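Local coordinates for aldehyde dehydrogenase family protein (Pseudomonas syringae pv. tomato, PDB 5IUV) that oxidises indole-3-acetaldehyde to the auxin indole-3-acetic acid, using NAD+ as the hydride acceptor, at the interface of chains A and B. Sequence-based numbering; all coordinates share one arbitrary frame. Chains: chain A/B, Aldehyde dehydrogenase family protein.

The interface of chains A and B. Residues chain A 263, 489-490; chain B 469-470, 475, 477.
The start of the C-terminal strand A:488-496, part of the arm that an aldehyde dehydrogenase subunit extends to its dimer partner, meets the segment B:469-477, which includes a short 3-10 helix and strand 474-475, at the two-fold interface, where A:Glu489 and A:Leu490 touch B:Arg477 and B:Phe470. B:Arg477 grips the backbone carbonyl of A:Leu490 side-on, with NE and NH2 converging on one oxygen that lies in the guanidinium plane. The bond from B:Arg477 NH2 to A:Leu490 O is the shorter and straighter, 2.8 Å with 163° at the hydrogen, and arrives in the carbonyl plane on a lone pair; that from B:Arg477 NE to A:Leu490 O is longer at 3.3 Å and comes from above that plane. B:Arg477 NH2 also forms a salt bridge with the carboxylate of A:Glu489, 3.0 Å to OE1, nearly along the C-O axis but tilted out of the guanidinium plane. Within chain B, NH1 of B:Arg477 donates to B:Gly469 O at 2.9 Å, so bonds on both flanks of the guanidinium probably limit its rotation.

A:Glu489 also presents its aliphatic base: CB sits over one face of the B:Phe470 ring, offset toward the rim and 3.5 Å from CZ, a CH-pi contact. Its bend at chi2 (-74°) turns the carboxylate away from that ring and between two arginines, B:Arg477 across the interface and A:Arg263 in its own chain. A:Arg263 lies beside the other carboxylate oxygen, but the modelled NE-OE2 approach is too short to be trusted and the NH2 contacts are weak, so the geometry of this pairing is doubtful. This shared carboxylate probably offsets the like charges of the two guanidinium groups.

The patch centre lies about 8 Å from B:Glu267, the predicted active-site glutamate; the structure alone does not show that the contact affects catalysis. At the other end of the patch, B:Asn475 CB packs over the centre of the A:Arg263 guanidinium face, 4.0 Å from CZ.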
# COMPACT_ATOMS: atom_id res chain seq x y z
N ARG A 263 -7.94 21.55 -11.29
CA ARG A 263 -8.53 20.60 -10.34
C ARG A 263 -9.22 21.38 -9.21
O ARG A 263 -8.73 22.42 -8.78
CB ARG A 263 -7.48 19.65 -9.77
CG ARG A 263 -6.94 18.62 -10.75
CD ARG A 263 -5.75 19.14 -11.54
NE ARG A 263 -5.20 18.10 -12.40
CZ ARG A 263 -5.51 17.93 -13.68
NH1 ARG A 263 -6.37 18.75 -14.28
NH2 ARG A 263 -4.96 16.94 -14.37
N GLU A 489 -0.02 14.81 -9.24
CA GLU A 489 -0.50 14.16 -10.46
C GLU A 489 0.20 12.83 -10.63
O GLU A 489 1.40 12.73 -10.41
CB GLU A 489 -0.23 15.02 -11.70
CG GLU A 489 -1.02 16.30 -11.80
CD GLU A 489 -2.47 16.06 -12.17
OE1 GLU A 489 -2.78 15.03 -12.80
OE2 GLU A 489 -3.31 16.91 -11.81
N LEU A 490 -0.55 11.81 -11.05
CA LEU A 490 0.02 10.51 -11.38
C LEU A 490 0.66 10.49 -12.77
O LEU A 490 0.10 11.01 -13.74
CB LEU A 490 -1.05 9.43 -11.30
CG LEU A 490 -1.44 8.97 -9.89
CD1 LEU A 490 -2.71 8.14 -9.95
CD2 LEU A 490 -0.31 8.16 -9.28
N GLY B 469 -4.82 12.66 -17.91
CA GLY B 469 -4.14 13.89 -18.27
C GLY B 469 -3.57 14.73 -17.15
O GLY B 469 -4.04 14.68 -16.02
N PHE B 470 -2.51 15.47 -17.48
CA PHE B 470 -2.12 16.70 -16.79
C PHE B 470 -2.91 17.84 -17.40
O PHE B 470 -3.33 17.74 -18.56
CB PHE B 470 -0.63 17.00 -16.96
CG PHE B 470 0.28 16.20 -16.07
CD1 PHE B 470 0.14 14.83 -15.93
CD2 PHE B 470 1.31 16.84 -15.39
CE1 PHE B 470 1.00 14.11 -15.11
CE2 PHE B 470 2.17 16.12 -14.58
CZ PHE B 470 2.02 14.75 -14.44
N ASN B 475 -8.54 15.09 -15.57
CA ASN B 475 -8.20 14.78 -14.19
C ASN B 475 -8.63 13.35 -13.87
O ASN B 475 -9.65 12.87 -14.36
CB ASN B 475 -8.86 15.77 -13.23
CG ASN B 475 -10.37 15.61 -13.18
OD1 ASN B 475 -11.04 15.69 -14.21
ND2 ASN B 475 -10.91 15.36 -11.99
N ARG B 477 -7.61 9.06 -13.47
CA ARG B 477 -6.95 8.08 -14.32
C ARG B 477 -7.86 6.89 -14.61
O ARG B 477 -8.58 6.42 -13.73
CB ARG B 477 -5.65 7.60 -13.66
CG ARG B 477 -4.62 8.69 -13.38
CD ARG B 477 -4.04 9.27 -14.66
NE ARG B 477 -3.02 10.30 -14.41
CZ ARG B 477 -3.24 11.61 -14.46
NH1 ARG B 477 -4.45 12.09 -14.74
NH2 ARG B 477 -2.24 12.46 -14.23